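Long-range contacts in monomethylamine methyltransferase mtmB1 (Methanosarcina barkeri, PDB 1TV4), which catalyses transfer of the methyl group of monomethylamine to the corrinoid cofactor of its partner protein MtmC, in methanogenesis from methylamine: residues A[111-116]-A[361-366]; A[227-232]-A[255-260]. One frame throughout, in Å; residues are numbered along the deposited sequence. Where two conformers were deposited one is given.

Contact 1. Residues A[111-116]-A[361-366]; sequences VNVRKR and REILSG. With BG3 (3-methyl-5-sulfo-pyrrolidine-2-carboxylic acid), chain L.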
ATOM      1  N   VAL A 111      -0.760  10.341  17.176  1.00 11.68           N
ATOM      2  CA  VAL A 111      -1.188  11.420  18.065  1.00 12.47           C
ATOM      3  C   VAL A 111      -1.326  12.725  17.285  1.00 13.52           C
ATOM      4  O   VAL A 111      -0.570  12.976  16.347  1.00 13.39           O
ATOM      5  CB  VAL A 111      -0.185  11.665  19.224  1.00 14.32           C
ATOM      6  CG1 VAL A 111      -0.131  10.451  20.134  1.00 17.36           C
ATOM      7  CG2 VAL A 111       1.195  11.980  18.665  1.00 14.07           C
ATOM      8  N   ASN A 112      -2.296  13.549  17.672  1.00 13.63           N
ATOM      9  CA  ASN A 112      -2.511  14.828  17.008  1.00 15.99           C
ATOM     10  C   ASN A 112      -1.745  15.925  17.725  1.00 15.76           C
ATOM     11  O   ASN A 112      -1.761  16.005  18.952  1.00 15.72           O
ATOM     12  CB  ASN A 112      -3.993  15.206  17.002  1.00 18.55           C
ATOM     13  CG  ASN A 112      -4.849  14.190  16.292  1.00 23.63           C
ATOM     14  OD1 ASN A 112      -5.314  13.217  16.892  1.00 27.08           O
ATOM     15  ND2 ASN A 112      -5.057  14.401  15.002  1.00 23.89           N
ATOM     16  N   VAL A 113      -1.079  16.771  16.950  1.00 14.74           N
ATOM     17  CA  VAL A 113      -0.328  17.881  17.514  1.00 14.31           C
ATOM     18  C   VAL A 113      -1.095  19.144  17.158  1.00 15.24           C
ATOM     19  O   VAL A 113      -1.245  19.475  15.981  1.00 15.95           O
ATOM     20  CB  VAL A 113       1.092  17.967  16.924  1.00 13.20           C
ATOM     21  CG1 VAL A 113       1.858  19.123  17.576  1.00 13.28           C
ATOM     22  CG2 VAL A 113       1.825  16.658  17.157  1.00 13.76           C
ATOM     23  N   ARG A 114      -1.600  19.830  18.179  1.00 15.65           N
ATOM     24  CA  ARG A 114      -2.364  21.056  17.976  1.00 17.07           C
ATOM     25  C   ARG A 114      -1.780  22.155  18.848  1.00 14.98           C
ATOM     26  O   ARG A 114      -1.127  21.878  19.850  1.00 15.42           O
ATOM     27  CB  ARG A 114      -3.838  20.833  18.333  1.00 19.42           C
ATOM     28  CG  ARG A 114      -4.514  19.734  17.510  1.00 24.82           C
ATOM     29  CD  ARG A 114      -6.027  19.720  17.722  1.00 28.82           C
ATOM     30  NE  ARG A 114      -6.688  18.695  16.912  1.00 31.35           N
ATOM     31  CZ  ARG A 114      -6.969  17.464  17.332  1.00 31.36           C
ATOM     32  NH1 ARG A 114      -6.651  17.089  18.564  1.00 29.65           N
ATOM     33  NH2 ARG A 114      -7.568  16.605  16.517  1.00 32.81           N
ATOM     34  N   LYS A 115      -2.025  23.405  18.475  1.00 14.28           N
ATOM     35  CA  LYS A 115      -1.485  24.528  19.236  1.00 14.82           C
ATOM     36  C   LYS A 115      -1.968  24.606  20.679  1.00 15.28           C
ATOM     37  O   LYS A 115      -3.135  24.341  20.972  1.00 15.30           O
ATOM     38  CB  LYS A 115      -1.811  25.853  18.538  1.00 14.41           C
ATOM     39  CG  LYS A 115      -1.291  27.071  19.305  1.00 15.41           C
ATOM     40  CD  LYS A 115      -1.611  28.380  18.603  1.00 17.58           C
ATOM     41  CE  LYS A 115      -1.087  29.566  19.407  1.00 16.82           C
ATOM     42  NZ  LYS A 115      -1.458  30.873  18.799  1.00 19.78           N
ATOM     43  N   ARG A 116      -1.050  24.969  21.573  1.00 14.66           N
ATOM     44  CA  ARG A 116      -1.347  25.148  22.995  1.00 15.10           C
ATOM     45  C   ARG A 116      -1.057  26.612  23.296  1.00 16.74           C
ATOM     46  O   ARG A 116      -0.127  27.179  22.743  1.00 15.00           O
ATOM     47  CB  ARG A 116      -0.431  24.287  23.875  1.00 15.34           C
ATOM     48  CG  ARG A 116      -0.755  22.805  23.879  1.00 14.58           C
ATOM     49  CD  ARG A 116       0.109  22.036  24.883  1.00 14.06           C
ATOM     50  NE  ARG A 116      -0.185  22.399  26.271  1.00 14.93           N
ATOM     51  CZ  ARG A 116       0.552  23.221  27.014  1.00 15.97           C
ATOM     52  NH1 ARG A 116       1.650  23.783  26.513  1.00 14.75           N
ATOM     53  NH2 ARG A 116       0.189  23.483  28.265  1.00 13.85           N
ATOM     54  N   ARG A 361       4.469  25.416  24.858  1.00 13.26           N
ATOM     55  CA  ARG A 361       5.057  24.510  23.864  1.00 12.89           C
ATOM     56  C   ARG A 361       4.069  23.408  23.477  1.00 13.65           C
ATOM     57  O   ARG A 361       3.250  22.989  24.292  1.00 13.09           O
ATOM     58  CB  ARG A 361       6.329  23.856  24.409  1.00 12.95           C
ATOM     59  CG  ARG A 361       7.476  24.810  24.685  1.00 14.71           C
ATOM     60  CD  ARG A 361       8.089  25.368  23.405  1.00 15.78           C
ATOM     61  NE  ARG A 361       9.165  26.308  23.718  1.00 14.91           N
ATOM     62  CZ  ARG A 361       9.808  27.047  22.821  1.00 16.90           C
ATOM     63  NH1 ARG A 361       9.493  26.965  21.533  1.00 14.74           N
ATOM     64  NH2 ARG A 361      10.759  27.882  23.216  1.00 15.65           N
ATOM     65  N   GLU A 362       4.150  22.935  22.237  1.00 12.44           N
ATOM     66  CA  GLU A 362       3.264  21.865  21.779  1.00 13.88           C
ATOM     67  C   GLU A 362       3.905  20.503  22.013  1.00 13.64           C
ATOM     68  O   GLU A 362       3.208  19.505  22.213  1.00 15.07           O
ATOM     69  CB  GLU A 362       2.964  21.998  20.284  1.00 13.15           C
ATOM     70  CG  GLU A 362       1.928  23.049  19.903  1.00 14.15           C
ATOM     71  CD  GLU A 362       2.387  24.465  20.177  1.00 16.89           C
ATOM     72  OE1 GLU A 362       3.555  24.794  19.865  1.00 14.61           O
ATOM     73  OE2 GLU A 362       1.568  25.255  20.690  1.00 14.92           O
ATOM     74  N   ILE A 363       5.235  20.472  21.985  1.00 13.22           N
ATOM     75  CA  ILE A 363       5.984  19.233  22.145  1.00 12.12           C
ATOM     76  C   ILE A 363       7.193  19.384  23.063  1.00 12.91           C
ATOM     77  O   ILE A 363       7.909  20.381  22.995  1.00 13.87           O
ATOM     78  CB  ILE A 363       6.503  18.742  20.771  1.00 12.86           C
ATOM     79  CG1 ILE A 363       5.327  18.498  19.819  1.00 12.60           C
ATOM     80  CG2 ILE A 363       7.335  17.481  20.944  1.00 13.05           C
ATOM     81  CD1 ILE A 363       5.749  18.275  18.378  1.00 11.93           C
ATOM     82  N   LEU A 364       7.405  18.391  23.922  1.00 12.65           N
ATOM     83  CA  LEU A 364       8.554  18.374  24.824  1.00 12.68           C
ATOM     84  C   LEU A 364       9.446  17.243  24.312  1.00 13.42           C
ATOM     85  O   LEU A 364       9.019  16.093  24.272  1.00 14.26           O
ATOM     86  CB  LEU A 364       8.109  18.071  26.257  1.00 13.37           C
ATOM     87  CG  LEU A 364       6.983  18.946  26.810  1.00 13.09           C
ATOM     88  CD1 LEU A 364       6.770  18.621  28.283  1.00 15.69           C
ATOM     89  CD2 LEU A 364       7.338  20.414  26.631  1.00 14.56           C
ATOM     90  N   SER A 365      10.675  17.562  23.915  1.00 12.04           N
ATOM     91  CA  SER A 365      11.587  16.550  23.383  1.00 12.76           C
ATOM     92  C   SER A 365      12.781  16.326  24.314  1.00 14.45           C
ATOM     93  O   SER A 365      13.712  17.134  24.348  1.00 13.95           O
ATOM     94  CB  SER A 365      12.075  16.980  21.994  1.00 12.42           C
ATOM     95  OG  SER A 365      12.672  15.905  21.287  1.00 13.53           O
ATOM     96  N   GLY A 366      12.749  15.226  25.063  1.00 14.21           N
ATOM     97  CA  GLY A 366      13.829  14.925  25.992  1.00 13.92           C
ATOM     98  C   GLY A 366      13.909  13.447  26.324  1.00 15.41           C
ATOM     99  O   GLY A 366      13.083  12.671  25.847  1.00 15.40           O
TER
HETATM  100  C1  BG3 L 511      15.808  16.632  19.034  0.70 15.49           C
HETATM  101  C2  BG3 L 511      17.367  16.773  19.019  0.70 17.86           C
HETATM  102  C3  BG3 L 511      18.174  15.701  18.348  0.70 18.77           C
HETATM  103  C4  BG3 L 511      19.550  16.269  18.550  0.70 20.78           C
HETATM  104  C5  BG3 L 511      19.178  17.698  18.037  0.70 22.67           C
HETATM  105  C6  BG3 L 511      18.091  14.393  19.034  0.70 18.77           C
HETATM  106  O1  BG3 L 511      15.153  16.607  20.079  0.70 13.16           O
HETATM  107  N1  BG3 L 511      17.737  18.040  18.373  0.70 18.65           N
HETATM  108  S1  BG3 L 511      20.293  18.926  18.722  0.70 26.74           S
HETATM  109  O2  BG3 L 511      21.671  18.545  18.358  0.70 27.00           O
HETATM  110  O3  BG3 L 511      19.905  20.244  18.194  0.70 27.52           O
HETATM  111  O4  BG3 L 511      20.172  18.893  20.190  0.70 26.22           O
HETATM  112  O   HOH W   1       0.312  20.026  21.559  1.00 20.52           O
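Glu362 reaches across to residues 114-116 and takes the backbone N-H of Arg116 on OE2, 2.8 Å from Arg116 N and almost straight (175°), through the anti lone pair of that oxygen. A bend at chi2 (67°) turns the carboxylate along the segment, with CG 3.3 Å from Arg114 O and OE2 beside Lys115 CG. The return grip comes from Arg116: its chain folds at chi3 and the guanidinium presents an edge to the backbone of Arg361, NH1 donating to Arg361 O (2.9 Å) from slightly outside the carbonyl plane. A water joins the backbones as well, donating both to Arg114 O and to Glu362 O. Beside these polar contacts, Val113 CG1 meets Ile363 CD1 at 4.1 Å, the two side chains crossing at about a right angle, and both also rest on Ile125. Further out, Glu362 OE1 accepts from Ser330 N, Arg116 also donates to Ala122 O and Thr357 O, and Lys115 NZ is bonded to Thr326 O and salt-bridged to Asp327. The contact thus fastens the hairpin of strands 102-104 and 111-113 to the start of barrel strand 363-366, whose far end brings Ser365 OG to 2.8 Å from BG3 O1. With a backbone N-H on each oxygen, the buried Glu362 carboxylate ties residues 114-116 to two barrel strands, and these donors would be expected to suit its ionised form.

Contact 2. Residues A[227-232]-A[255-260]; sequences SHEVSQ and IIMDEQ. With BG3 (3-methyl-5-sulfo-pyrrolidine-2-carboxylic acid), chain L.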
ATOM      1  N   SER A 227       8.773  13.181  12.402  1.00 12.40           N
ATOM      2  CA  SER A 227       9.327  14.533  12.336  1.00 12.59           C
ATOM      3  C   SER A 227      10.725  14.455  11.742  1.00 12.27           C
ATOM      4  O   SER A 227      11.566  13.700  12.236  1.00 13.35           O
ATOM      5  CB  SER A 227       9.398  15.159  13.732  1.00 11.67           C
ATOM      6  OG  SER A 227       8.103  15.447  14.225  1.00 14.11           O
ATOM      7  N   HIS A 228      10.968  15.237  10.691  1.00 10.70           N
ATOM      8  CA  HIS A 228      12.263  15.254  10.012  1.00 12.12           C
ATOM      9  C   HIS A 228      13.031  16.490  10.420  1.00 12.95           C
ATOM     10  O   HIS A 228      12.613  17.615  10.177  1.00 11.92           O
ATOM     11  CB  HIS A 228      12.054  15.193   8.504  1.00 12.17           C
ATOM     12  CG  HIS A 228      11.401  13.923   8.065  1.00 13.46           C
ATOM     13  ND1 HIS A 228      12.032  12.996   7.265  1.00 15.35           N
ATOM     14  CD2 HIS A 228      10.197  13.393   8.382  1.00 10.98           C
ATOM     15  CE1 HIS A 228      11.243  11.947   7.109  1.00 10.68           C
ATOM     16  NE2 HIS A 228      10.124  12.163   7.776  1.00 14.93           N
ATOM     17  N   GLU A 229      14.181  16.260  11.041  0.70 13.45           N
ATOM     18  CA  GLU A 229      15.015  17.332  11.558  0.70 13.78           C
ATOM     19  C   GLU A 229      15.994  17.990  10.592  0.70 13.44           C
ATOM     20  O   GLU A 229      16.692  17.322   9.831  0.70 13.17           O
ATOM     21  CB  GLU A 229      15.770  16.812  12.783  0.70 14.69           C
ATOM     22  CG  GLU A 229      16.706  17.809  13.432  0.70 17.13           C
ATOM     23  CD  GLU A 229      16.907  17.524  14.910  0.70 17.89           C
ATOM     24  OE1 GLU A 229      17.003  16.332  15.280  0.70 17.02           O
ATOM     25  OE2 GLU A 229      16.971  18.493  15.701  0.70 18.89           O
ATOM     26  N   VAL A 230      16.031  19.318  10.643  1.00 14.53           N
ATOM     27  CA  VAL A 230      16.938  20.112   9.826  1.00 16.09           C
ATOM     28  C   VAL A 230      17.439  21.131  10.854  1.00 16.01           C
ATOM     29  O   VAL A 230      16.646  21.710  11.596  1.00 14.73           O
ATOM     30  CB  VAL A 230      16.234  20.817   8.639  1.00 19.05           C
ATOM     31  CG1 VAL A 230      15.150  21.746   9.123  1.00 19.02           C
ATOM     32  CG2 VAL A 230      17.278  21.581   7.822  1.00 21.62           C
ATOM     33  N   SER A 231      18.751  21.326  10.930  1.00 16.28           N
ATOM     34  CA  SER A 231      19.298  22.242  11.926  1.00 17.72           C
ATOM     35  C   SER A 231      19.821  23.579  11.439  1.00 17.50           C
ATOM     36  O   SER A 231      20.598  23.645  10.488  1.00 18.14           O
ATOM     37  CB  SER A 231      20.420  21.554  12.705  1.00 20.47           C
ATOM     38  OG  SER A 231      19.914  20.534  13.540  1.00 27.16           O
ATOM     39  N   GLN A 232      19.390  24.643  12.107  1.00 16.87           N
ATOM     40  CA  GLN A 232      19.867  25.982  11.792  1.00 15.67           C
ATOM     41  C   GLN A 232      21.160  26.124  12.590  1.00 16.41           C
ATOM     42  O   GLN A 232      21.374  25.393  13.558  1.00 16.58           O
ATOM     43  CB  GLN A 232      18.884  27.044  12.271  1.00 16.31           C
ATOM     44  CG  GLN A 232      17.599  27.154  11.478  1.00 14.15           C
ATOM     45  CD  GLN A 232      16.842  28.409  11.846  1.00 18.09           C
ATOM     46  OE1 GLN A 232      17.377  29.516  11.740  1.00 17.96           O
ATOM     47  NE2 GLN A 232      15.598  28.249  12.289  1.00 14.52           N
ATOM     48  N   ILE A 255       6.891  15.595   7.352  1.00  9.58           N
ATOM     49  CA  ILE A 255       6.634  16.603   8.383  1.00  9.93           C
ATOM     50  C   ILE A 255       8.042  17.116   8.700  1.00 11.44           C
ATOM     51  O   ILE A 255       8.947  16.320   8.970  1.00 10.07           O
ATOM     52  CB  ILE A 255       6.002  15.963   9.646  1.00 10.90           C
ATOM     53  CG1 ILE A 255       4.552  15.569   9.341  1.00 12.79           C
ATOM     54  CG2 ILE A 255       6.084  16.924  10.835  1.00 11.23           C
ATOM     55  CD1 ILE A 255       3.845  14.855  10.477  0.50 11.20           C
ATOM     56  N   ILE A 256       8.228  18.433   8.642  1.00  9.77           N
ATOM     57  CA  ILE A 256       9.538  19.038   8.873  1.00 10.43           C
ATOM     58  C   ILE A 256       9.686  19.733  10.219  1.00 12.02           C
ATOM     59  O   ILE A 256       8.883  20.591  10.582  1.00 11.47           O
ATOM     60  CB  ILE A 256       9.871  20.071   7.757  1.00 12.32           C
ATOM     61  CG1 ILE A 256       9.975  19.360   6.406  1.00 12.12           C
ATOM     62  CG2 ILE A 256      11.185  20.804   8.080  1.00 12.97           C
ATOM     63  CD1 ILE A 256      10.222  20.303   5.234  1.00 14.67           C
ATOM     64  N   MET A 257      10.722  19.347  10.957  1.00 11.54           N
ATOM     65  CA  MET A 257      11.001  19.964  12.244  1.00 11.89           C
ATOM     66  C   MET A 257      12.319  20.728  12.141  1.00 12.12           C
ATOM     67  O   MET A 257      13.393  20.126  12.118  1.00 11.59           O
ATOM     68  CB  MET A 257      11.129  18.923  13.357  1.00 11.69           C
ATOM     69  CG  MET A 257      11.414  19.556  14.723  1.00 13.53           C
ATOM     70  SD  MET A 257      12.177  18.427  15.903  1.00 14.82           S
ATOM     71  CE  MET A 257      13.893  18.538  15.377  1.00 13.95           C
ATOM     72  N   ASP A 258      12.222  22.050  12.057  1.00 12.24           N
ATOM     73  CA  ASP A 258      13.397  22.917  11.984  1.00 12.05           C
ATOM     74  C   ASP A 258      13.831  23.147  13.428  1.00 12.34           C
ATOM     75  O   ASP A 258      13.001  23.393  14.296  1.00 13.06           O
ATOM     76  CB  ASP A 258      13.016  24.246  11.330  1.00 12.36           C
ATOM     77  CG  ASP A 258      14.088  25.313  11.495  1.00 14.46           C
ATOM     78  OD1 ASP A 258      14.851  25.550  10.536  1.00 15.27           O
ATOM     79  OD2 ASP A 258      14.167  25.907  12.589  1.00 15.19           O
ATOM     80  N   GLU A 259      15.136  23.052  13.685  0.60 11.95           N
ATOM     81  CA  GLU A 259      15.675  23.237  15.035  0.60 12.35           C
ATOM     82  C   GLU A 259      16.746  24.323  15.081  0.60 13.73           C
ATOM     83  O   GLU A 259      17.465  24.538  14.110  0.60 11.96           O
ATOM     84  CB  GLU A 259      16.271  21.911  15.539  0.60 13.39           C
ATOM     85  CG  GLU A 259      16.951  21.940  16.924  0.60 13.33           C
ATOM     86  CD  GLU A 259      18.390  22.463  16.889  0.60 15.47           C
ATOM     87  OE1 GLU A 259      19.107  22.168  15.909  0.60 14.60           O
ATOM     88  OE2 GLU A 259      18.809  23.150  17.848  0.60 10.97           O
ATOM     89  N   GLN A 260      16.831  25.015  16.213  1.00 15.19           N
ATOM     90  CA  GLN A 260      17.846  26.045  16.412  1.00 16.60           C
ATOM     91  C   GLN A 260      18.007  26.151  17.921  1.00 18.05           C
ATOM     92  O   GLN A 260      17.023  26.196  18.659  1.00 17.60           O
ATOM     93  CB  GLN A 260      17.421  27.393  15.812  1.00 16.31           C
ATOM     94  CG  GLN A 260      18.610  28.313  15.449  1.00 18.04           C
ATOM     95  CD  GLN A 260      19.117  29.150  16.617  1.00 20.74           C
ATOM     96  OE1 GLN A 260      20.320  29.413  16.737  1.00 23.33           O
ATOM     97  NE2 GLN A 260      18.201  29.593  17.469  1.00 17.69           N
TER
HETATM   98  C1  BG3 L 511      15.808  16.632  19.034  0.70 15.49           C
HETATM   99  C2  BG3 L 511      17.367  16.773  19.019  0.70 17.86           C
HETATM  100  C3  BG3 L 511      18.174  15.701  18.348  0.70 18.77           C
HETATM  101  C4  BG3 L 511      19.550  16.269  18.550  0.70 20.78           C
HETATM  102  C5  BG3 L 511      19.178  17.698  18.037  0.70 22.67           C
HETATM  103  C6  BG3 L 511      18.091  14.393  19.034  0.70 18.77           C
HETATM  104  O1  BG3 L 511      15.153  16.607  20.079  0.70 13.16           O
HETATM  105  N1  BG3 L 511      17.737  18.040  18.373  0.70 18.65           N
HETATM  106  S1  BG3 L 511      20.293  18.926  18.722  0.70 26.74           S
HETATM  107  O2  BG3 L 511      21.671  18.545  18.358  0.70 27.00           O
HETATM  108  O3  BG3 L 511      19.905  20.244  18.194  0.70 27.52           O
HETATM  109  O4  BG3 L 511      20.172  18.893  20.190  0.70 26.22           O
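Ile255 O accepts from His228 N at the start of a parallel ladder that joins two neighbouring strands of the TIM barrel, with directions 34° apart. The same oxygen lies at the edge of the His228 ring, 3.2 Å from CD2, while NE2 donates to Thr223 O. Ile256 faces outward, where its CG2 meets Val230 CG1 at 4.2 Å beneath helix 240-251. Met257, bonded through its backbone N to His228 O and through its O to Val230 N, turns inward; its CB packs on Ser227 CB and its side chain runs alongside Glu229. In one of its two conformers, Glu229 OE2 accepts from BG3 N1 at 2.8 Å, and OE1 is held by Lys202. Asp258 lies on the outer face, its CG anti to the backbone N (167°), which brings OD2 to Gln232 NE2 at 2.8 Å on the syn side; the amide plane is turned 55° from the carboxylate. His294 also donates to OD2, Ser289 to OD1. A leucine in place of Gln232 would probably leave Asp258 OD2 with one donor fewer and Thr281 O and Asn284 without their amide partner. Glu259 bonds on both sides of its backbone, N to Val230 O and O to Gln232 N, and in one conformer its OE1 stands 3.0 Å from Ser231 OG. At Gln260 the chain leaves the strand with CG 3.4 Å from Gln232 CB.

Both contacts are buried and reach the same parallel barrel sheet, with centres about 14 Å apart and nearest atoms about 6 Å apart; contact 2 is nested in the chain loop closed by contact 1. Contact 2 lies within the barrel wall, a regular backbone ladder with an inner ligand face and an outer helix-facing side. Contact 1 instead joins a hairpin and loop to the wall, so side-chain-to-backbone bonds and a water replace the ladder. The hairpin links them: Val113 packs on strand 102-104, whose Leu104 touches Ser227 and Ile255. Their other meeting point is BG3, approached by Ser365 from 361-366 and by Glu229 and Glu259 from the two strands of contact 2.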